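Local coordinates for DUF411 domain-containing protein (Pseudomonas aeruginosa, PDB 6WJE) that is of unknown function but binds copper(II) and zinc ions, which is consistent with a role in handling metals, at residues D6-A11 with H33-M38; D104-V109 with A121-R126. All coordinates share one frame; numbering follows the deposited sequence.

Interaction 1: residues D6-A11 with H33-M38. With ZN (zinc ion), chain K; ZN (zinc ion), chain L.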
ATOM      1  N   ASP A   6       5.758  -6.442  -5.833  1.00 43.76           N
ATOM      2  CA  ASP A   6       4.877  -7.477  -6.358  1.00 42.87           C
ATOM      3  C   ASP A   6       3.485  -7.136  -5.852  1.00 44.16           C
ATOM      4  O   ASP A   6       3.276  -7.081  -4.638  1.00 37.15           O
ATOM      5  CB  ASP A   6       5.317  -8.857  -5.852  1.00 43.17           C
ATOM      6  CG  ASP A   6       4.645 -10.013  -6.564  1.00 48.46           C
ATOM      7  OD1 ASP A   6       4.958 -10.252  -7.742  1.00 62.80           O
ATOM      8  OD2 ASP A   6       3.862 -10.769  -5.962  1.00 59.29           O
ATOM      9  N   VAL A   7       2.547  -6.880  -6.767  1.00 38.48           N
ATOM     10  CA  VAL A   7       1.204  -6.433  -6.411  1.00 39.21           C
ATOM     11  C   VAL A   7       0.198  -7.492  -6.846  1.00 43.98           C
ATOM     12  O   VAL A   7       0.295  -8.012  -7.961  1.00 48.75           O
ATOM     13  CB  VAL A   7       0.891  -5.059  -7.031  1.00 41.56           C
ATOM     14  CG1 VAL A   7      -0.520  -4.602  -6.672  1.00 40.47           C
ATOM     15  CG2 VAL A   7       1.888  -4.056  -6.503  1.00 38.78           C
ATOM     16  N   HIS A   8      -0.717  -7.855  -5.947  1.00 42.84           N
ATOM     17  CA  HIS A   8      -1.872  -8.684  -6.272  1.00 42.62           C
ATOM     18  C   HIS A   8      -3.111  -7.800  -6.140  1.00 49.57           C
ATOM     19  O   HIS A   8      -3.236  -7.026  -5.182  1.00 48.16           O
ATOM     20  CB  HIS A   8      -2.039  -9.941  -5.344  1.00 43.53           C
ATOM     21  CG  HIS A   8      -0.928 -10.970  -5.437  1.00 53.21           C
ATOM     22  ND1 HIS A   8      -1.112 -12.302  -5.810  1.00 54.45           N
ATOM     23  CD2 HIS A   8       0.388 -10.844  -5.165  1.00 51.58           C
ATOM     24  CE1 HIS A   8       0.054 -12.922  -5.787  1.00 66.68           C
ATOM     25  NE2 HIS A   8       0.975 -12.065  -5.389  1.00 64.05           N
ATOM     26  N   ARG A   9      -4.031  -7.913  -7.096  1.00 42.41           N
ATOM     27  CA  ARG A   9      -5.249  -7.116  -7.067  1.00 48.61           C
ATOM     28  C   ARG A   9      -6.291  -7.781  -7.948  1.00 49.06           C
ATOM     29  O   ARG A   9      -5.979  -8.639  -8.777  1.00 45.43           O
ATOM     30  CB  ARG A   9      -5.008  -5.675  -7.508  1.00 50.53           C
ATOM     31  CG  ARG A   9      -4.225  -5.566  -8.780  1.00 49.39           C
ATOM     32  CD  ARG A   9      -5.138  -5.303  -9.883  1.00 42.21           C
ATOM     33  NE  ARG A   9      -4.444  -5.183 -11.153  1.00 50.01           N
ATOM     34  CZ  ARG A   9      -5.076  -5.178 -12.326  1.00 58.33           C
ATOM     35  NH1 ARG A   9      -6.407  -5.292 -12.366  1.00 53.62           N
ATOM     36  NH2 ARG A   9      -4.387  -5.060 -13.453  1.00 55.07           N
ATOM     37  N   ASP A  10      -7.529  -7.349  -7.760  1.00 46.57           N
ATOM     38  CA  ASP A  10      -8.658  -7.814  -8.556  1.00 50.05           C
ATOM     39  C   ASP A  10      -8.642  -7.228  -9.971  1.00 48.89           C
ATOM     40  O   ASP A  10      -8.141  -6.125 -10.216  1.00 44.62           O
ATOM     41  CB  ASP A  10      -9.954  -7.462  -7.819  1.00 50.40           C
ATOM     42  CG  ASP A  10     -11.194  -7.955  -8.526  1.00 61.70           C
ATOM     43  OD1 ASP A  10     -11.551  -9.150  -8.366  1.00 69.49           O
ATOM     44  OD2 ASP A  10     -11.832  -7.124  -9.223  1.00 56.57           O
ATOM     45  N   ALA A  11      -9.227  -7.983 -10.915  1.00 53.98           N
ATOM     46  CA  ALA A  11      -9.207  -7.575 -12.326  1.00 49.33           C
ATOM     47  C   ALA A  11      -9.970  -6.284 -12.565  1.00 45.72           C
ATOM     48  O   ALA A  11      -9.656  -5.542 -13.501  1.00 52.70           O
ATOM     49  CB  ALA A  11      -9.801  -8.668 -13.212  1.00 47.71           C
ATOM     50  N   HIS A  33      -0.045  -8.867 -10.500  1.00 47.25           N
ATOM     51  CA  HIS A  33      -0.767 -10.137 -10.459  1.00 50.96           C
ATOM     52  C   HIS A  33      -2.248  -9.849 -10.330  1.00 49.82           C
ATOM     53  O   HIS A  33      -2.699  -9.413  -9.266  1.00 50.95           O
ATOM     54  CB  HIS A  33      -0.347 -11.004  -9.275  1.00 48.44           C
ATOM     55  CG  HIS A  33       1.077 -11.432  -9.293  1.00 52.74           C
ATOM     56  ND1 HIS A  33       1.637 -12.117 -10.348  1.00 53.63           N
ATOM     57  CD2 HIS A  33       2.050 -11.304  -8.363  1.00 50.03           C
ATOM     58  CE1 HIS A  33       2.901 -12.383 -10.071  1.00 53.08           C
ATOM     59  NE2 HIS A  33       3.175 -11.906  -8.869  1.00 51.13           N
ATOM     60  N   VAL A  34      -3.025 -10.165 -11.361  1.00 51.54           N
ATOM     61  CA  VAL A  34      -4.472 -10.139 -11.194  1.00 47.80           C
ATOM     62  C   VAL A  34      -4.890 -11.401 -10.449  1.00 54.79           C
ATOM     63  O   VAL A  34      -4.578 -12.519 -10.869  1.00 74.37           O
ATOM     64  CB  VAL A  34      -5.172 -10.017 -12.553  1.00 60.04           C
ATOM     65  CG1 VAL A  34      -6.665 -10.105 -12.387  1.00 55.40           C
ATOM     66  CG2 VAL A  34      -4.786  -8.687 -13.206  1.00 44.80           C
ATOM     67  N   GLU A  35      -5.512 -11.198  -9.284  1.00 55.94           N
ATOM     68  CA  GLU A  35      -5.956 -12.322  -8.418  1.00 55.36           C
ATOM     69  C   GLU A  35      -7.335 -11.995  -7.841  1.00 63.44           C
ATOM     70  O   GLU A  35      -7.497 -10.900  -7.269  1.00 60.67           O
ATOM     71  CB  GLU A  35      -4.946 -12.559  -7.293  1.00 68.06           C
ATOM     72  CG  GLU A  35      -3.599 -13.061  -7.780  1.00 72.72           C
ATOM     73  CD  GLU A  35      -3.632 -14.425  -8.447  1.00 75.98           C
ATOM     74  OE1 GLU A  35      -4.489 -15.247  -8.068  1.00 76.06           O
ATOM     75  OE2 GLU A  35      -2.800 -14.661  -9.346  1.00 73.15           O
ATOM     76  N   ALA A  36      -8.283 -12.922  -7.996  1.00 70.57           N
ATOM     77  CA  ALA A  36      -9.640 -12.745  -7.493  1.00 71.54           C
ATOM     78  C   ALA A  36      -9.788 -13.044  -6.013  1.00 75.54           C
ATOM     79  O   ALA A  36     -10.888 -12.873  -5.481  1.00 84.62           O
ATOM     80  CB  ALA A  36     -10.629 -13.606  -8.275  1.00 69.71           C
ATOM     81  N   ASP A  37      -8.718 -13.469  -5.329  1.00 73.12           N
ATOM     82  CA  ASP A  37      -8.810 -14.004  -3.969  1.00 74.73           C
ATOM     83  C   ASP A  37      -7.877 -13.227  -3.030  1.00 72.81           C
ATOM     84  O   ASP A  37      -6.894 -13.760  -2.515  1.00 78.63           O
ATOM     85  CB  ASP A  37      -8.458 -15.489  -3.973  1.00 77.21           C
ATOM     86  CG  ASP A  37      -8.998 -16.231  -2.768  1.00 82.54           C
ATOM     87  OD1 ASP A  37      -9.226 -15.576  -1.723  1.00 78.96           O
ATOM     88  OD2 ASP A  37      -9.168 -17.477  -2.867  1.00 80.80           O
ATOM     89  N   MET A  38      -8.197 -11.950  -2.803  1.00 61.01           N
ATOM     90  CA  MET A  38      -7.328 -11.102  -1.997  1.00 60.62           C
ATOM     91  C   MET A  38      -7.338 -11.466  -0.525  1.00 65.89           C
ATOM     92  O   MET A  38      -6.395 -11.107   0.194  1.00 62.06           O
ATOM     93  CB  MET A  38      -7.673  -9.629  -2.172  1.00 64.72           C
ATOM     94  CG  MET A  38      -7.862  -9.264  -3.611  1.00 66.38           C
ATOM     95  SD  MET A  38      -6.239  -9.269  -4.425  1.00 66.70           S
ATOM     96  CE  MET A  38      -5.132  -8.719  -3.126  1.00 51.23           C
TER
HETATM   97 ZN    ZN K 205       4.624 -12.324  -7.399  1.00 65.61          ZN
HETATM   98 ZN    ZN L 206     -13.335  -9.877  -9.101  1.00 82.27          ZN
HETATM   99  O   HOH W   1       6.092 -13.498  -9.009  1.00 58.39           O

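Interaction 2: residues D104-V109 with A121-R126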
ATOM      1  N   ASP A 104      -9.300  13.363   1.285  1.00 43.67           N
ATOM      2  CA  ASP A 104      -9.423  12.787   2.626  1.00 42.96           C
ATOM      3  C   ASP A 104      -8.080  12.748   3.354  1.00 44.02           C
ATOM      4  O   ASP A 104      -7.034  12.473   2.764  1.00 48.51           O
ATOM      5  CB  ASP A 104      -9.939  11.344   2.576  1.00 37.52           C
ATOM      6  CG  ASP A 104     -11.359  11.227   2.109  1.00 42.34           C
ATOM      7  OD1 ASP A 104     -12.186  12.074   2.523  1.00 47.21           O
ATOM      8  OD2 ASP A 104     -11.632  10.290   1.310  1.00 44.15           O
ATOM      9  N   ALA A 105      -8.113  13.074   4.637  1.00 44.28           N
ATOM     10  CA  ALA A 105      -6.966  12.854   5.504  1.00 43.78           C
ATOM     11  C   ALA A 105      -6.759  11.364   5.689  1.00 43.11           C
ATOM     12  O   ALA A 105      -7.722  10.598   5.696  1.00 41.70           O
ATOM     13  CB  ALA A 105      -7.166  13.500   6.867  1.00 35.65           C
ATOM     14  N   TYR A 106      -5.499  10.943   5.757  1.00 40.03           N
ATOM     15  CA  TYR A 106      -5.209   9.534   6.005  1.00 46.36           C
ATOM     16  C   TYR A 106      -3.798   9.405   6.560  1.00 37.22           C
ATOM     17  O   TYR A 106      -2.968  10.305   6.429  1.00 30.71           O
ATOM     18  CB  TYR A 106      -5.367   8.682   4.749  1.00 39.54           C
ATOM     19  CG  TYR A 106      -4.406   9.040   3.649  1.00 37.20           C
ATOM     20  CD1 TYR A 106      -4.630  10.158   2.851  1.00 38.81           C
ATOM     21  CD2 TYR A 106      -3.268   8.269   3.413  1.00 32.80           C
ATOM     22  CE1 TYR A 106      -3.757  10.495   1.832  1.00 42.38           C
ATOM     23  CE2 TYR A 106      -2.385   8.598   2.393  1.00 38.47           C
ATOM     24  CZ  TYR A 106      -2.643   9.709   1.600  1.00 41.40           C
ATOM     25  OH  TYR A 106      -1.793  10.058   0.579  1.00 45.63           O
ATOM     26  N   GLN A 107      -3.531   8.254   7.150  1.00 42.62           N
ATOM     27  CA  GLN A 107      -2.209   7.936   7.669  1.00 36.29           C
ATOM     28  C   GLN A 107      -1.689   6.656   7.054  1.00 36.90           C
ATOM     29  O   GLN A 107      -2.457   5.752   6.710  1.00 36.50           O
ATOM     30  CB  GLN A 107      -2.198   7.828   9.202  1.00 36.58           C
ATOM     31  CG  GLN A 107      -2.847   9.009   9.927  1.00 43.20           C
ATOM     32  CD  GLN A 107      -4.363   9.054   9.812  1.00 47.00           C
ATOM     33  OE1 GLN A 107      -4.930  10.034   9.328  1.00 51.52           O
ATOM     34  NE2 GLN A 107      -5.022   7.990  10.243  1.00 49.78           N
ATOM     35  N   VAL A 108      -0.366   6.589   6.941  1.00 42.32           N
ATOM     36  CA  VAL A 108       0.325   5.334   6.674  1.00 35.39           C
ATOM     37  C   VAL A 108       0.703   4.698   8.002  1.00 40.94           C
ATOM     38  O   VAL A 108       1.452   5.272   8.800  1.00 40.02           O
ATOM     39  CB  VAL A 108       1.572   5.553   5.812  1.00 33.40           C
ATOM     40  CG1 VAL A 108       2.163   4.200   5.434  1.00 32.90           C
ATOM     41  CG2 VAL A 108       1.228   6.397   4.570  1.00 31.50           C
ATOM     42  N   VAL A 109       0.158   3.518   8.246  1.00 43.96           N
ATOM     43  CA  VAL A 109       0.270   2.841   9.525  1.00 44.70           C
ATOM     44  C   VAL A 109       1.166   1.636   9.312  1.00 47.13           C
ATOM     45  O   VAL A 109       0.834   0.737   8.528  1.00 43.80           O
ATOM     46  CB  VAL A 109      -1.087   2.426  10.106  1.00 45.68           C
ATOM     47  CG1 VAL A 109      -0.902   2.063  11.565  1.00 48.39           C
ATOM     48  CG2 VAL A 109      -2.077   3.550   9.994  1.00 40.05           C
ATOM     49  N   ALA A 121       3.455   8.119   8.650  1.00 38.48           N
ATOM     50  CA  ALA A 121       3.202   9.361   7.940  1.00 37.23           C
ATOM     51  C   ALA A 121       1.748   9.746   8.166  1.00 37.86           C
ATOM     52  O   ALA A 121       0.870   8.878   8.235  1.00 35.40           O
ATOM     53  CB  ALA A 121       3.475   9.229   6.438  1.00 32.53           C
ATOM     54  N   GLU A 122       1.495  11.041   8.213  1.00 33.03           N
ATOM     55  CA  GLU A 122       0.141  11.547   8.335  1.00 36.96           C
ATOM     56  C   GLU A 122      -0.106  12.533   7.191  1.00 41.69           C
ATOM     57  O   GLU A 122       0.706  13.419   6.926  1.00 41.43           O
ATOM     58  CB  GLU A 122      -0.020  12.192   9.711  1.00 41.37           C
ATOM     59  CG  GLU A 122      -0.105  11.145  10.815  1.00 42.40           C
ATOM     60  CD  GLU A 122       0.097  11.683  12.237  1.00 48.46           C
ATOM     61  OE1 GLU A 122       0.341  12.884  12.443  1.00 52.37           O
ATOM     62  OE2 GLU A 122       0.069  10.861  13.171  1.00 61.73           O
ATOM     63  N   TYR A 123      -1.263  12.442   6.563  1.00 46.39           N
ATOM     64  CA  TYR A 123      -1.545  13.318   5.426  1.00 47.20           C
ATOM     65  C   TYR A 123      -2.769  14.151   5.715  1.00 38.51           C
ATOM     66  O   TYR A 123      -3.866  13.596   5.898  1.00 42.99           O
ATOM     67  CB  TYR A 123      -1.723  12.520   4.132  1.00 41.54           C
ATOM     68  CG  TYR A 123      -0.404  11.983   3.665  1.00 46.87           C
ATOM     69  CD1 TYR A 123       0.487  12.798   2.983  1.00 46.02           C
ATOM     70  CD2 TYR A 123      -0.014  10.688   3.968  1.00 36.63           C
ATOM     71  CE1 TYR A 123       1.716  12.329   2.597  1.00 40.22           C
ATOM     72  CE2 TYR A 123       1.199  10.221   3.583  1.00 38.78           C
ATOM     73  CZ  TYR A 123       2.069  11.044   2.903  1.00 38.23           C
ATOM     74  OH  TYR A 123       3.303  10.563   2.519  1.00 42.68           O
ATOM     75  N   PRO A 124      -2.604  15.459   5.865  1.00 51.89           N
ATOM     76  CA  PRO A 124      -3.749  16.327   6.174  1.00 55.12           C
ATOM     77  C   PRO A 124      -4.733  16.413   5.015  1.00 54.50           C
ATOM     78  O   PRO A 124      -4.348  16.452   3.846  1.00 60.40           O
ATOM     79  CB  PRO A 124      -3.088  17.678   6.454  1.00 53.45           C
ATOM     80  CG  PRO A 124      -1.859  17.662   5.552  1.00 57.00           C
ATOM     81  CD  PRO A 124      -1.360  16.226   5.651  1.00 53.55           C
ATOM     82  N   GLY A 125      -6.016  16.462   5.351  1.00 54.67           N
ATOM     83  CA  GLY A 125      -7.025  16.621   4.327  1.00 57.75           C
ATOM     84  C   GLY A 125      -7.049  18.032   3.770  1.00 69.42           C
ATOM     85  O   GLY A 125      -6.786  19.017   4.465  1.00 65.14           O
ATOM     86  N   ARG A 126      -7.350  18.126   2.480  1.00 69.31           N
ATOM     87  CA  ARG A 126      -7.588  19.418   1.851  1.00 65.93           C
ATOM     88  C   ARG A 126      -9.099  19.578   1.716  1.00 76.55           C
ATOM     89  O   ARG A 126      -9.757  18.716   1.134  1.00 66.81           O
ATOM     90  CB  ARG A 126      -6.890  19.514   0.487  1.00 55.74           C
ATOM     91  OXT ARG A 126      -9.698  20.550   2.193  1.00 87.36           O
TER

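Interaction 1: residues D6-A11 with H33-M38
D6 and H33 meet at a zinc ion that joins the two strands. The carboxylate of D6 grips the metal with both oxygens, and H33 NE2 binds it at 2.1 Å; a water also binds the metal. Carboxylate and imidazole planes stand 65° apart, and D6 reaches the site because its CG lies anti to the backbone N (chi1 -168°). The close approach of D6 OD1 to H33 NE2, 2.7 Å, comes from this shared metal and is not a hydrogen bond. Behind the zinc ligands lies H8. H33 CB sits over its ring face, 3.9 Å from the centroid in a CH-pi contact, while E35 CG lies at the ring edge, 3.3 Å from H8 ND1. H8 NE2 also gives a weak hydrogen bond to D6 OD2.

Strands 4-9 and 29-34 run parallel here, the two strands of a beta-alpha-beta unit whose crossover is helix 14-25. Their ladder alternates: H33 N donates to V7 O, R9 N to H33 O at 3.0 Å, and E35 N to R9 O at 2.7 Å, the last carrying the pairing just past the end of strand 29-34.

On the sheet face of R9 and V34, V34 CG2 sits over the centre of the guanidinium, 3.6 Å from R9 CZ. NH1 bonds D10 O close to the guanidinium plane, and NH2 forms a salt bridge with D32; together they hold the group in place. Beyond it, D10 OD1 binds a second zinc ion at 2.1 Å, and D10 OD2 accepts a hydrogen bond from N12 N.

Interaction 2: residues D104-V109 with A121-R126
Y106 O takes the amide hydrogen of Y123 at 2.7 Å from Y123 N, the shortest of the hydrogen bonds between D104-V109 and A121-R126. Strands 106-112 and 117-123 form a beta hairpin, in which 106-109 and 121-123 run antiparallel, 166° between their directions; it lies at one margin of the chain's mixed sheet, where 117-123 is the outermost strand. Y106 and Y123 make a hydrogen-bonded pair, closed from the other direction by Y106 N to Y123 O; V108 and A121 make the next, in which V108 N reaches A121 O at 2.9 Å and the return bond from A121 N is weak. Between them Q107 and E122 form a non-hydrogen-bonded pair on the opposite face, touching through their CG atoms.

The face of Y106, V108, A121 and Y123 carries the main side-chain contact. The tyrosine rings are nearly parallel, 21° apart, but slid so far that they barely overlap. With Y106 CG set between its backbone N and carbonyl carbon (chi1 63°), the ring lies beneath Y123 CB, which makes a CH-pi contact 3.9 Å from the Y106 centroid. Y123 OH is hydrogen-bonded to D72 of helix 70-78, tying the hairpin to that helix; Y106 packs against P91 and V87. At the rim of the Y123 ring, near its plane, V108 CG2 lies 3.9 Å from Y123 CE2.

How the interactions relate
Interactions 1 and 2 involve opposite margins of one mixed sheet, each including an outermost strand of the chain: 29-34 in interaction 1, 117-123 in interaction 2. Their centres lie about 25 Å apart, on opposite sides of the chain's centre, and their nearest atoms about 15 Å apart, so they share the sheet without touching. The pairing also differs: parallel strands of a beta-alpha-beta unit in interaction 1, an antiparallel hairpin in interaction 2. Metal is where they part further: interaction 1 ligates zinc directly and its R9 side chain comes about 6 Å from a copper ion, whereas in interaction 2 the side chain of D104 is about 10 Å from a copper ion.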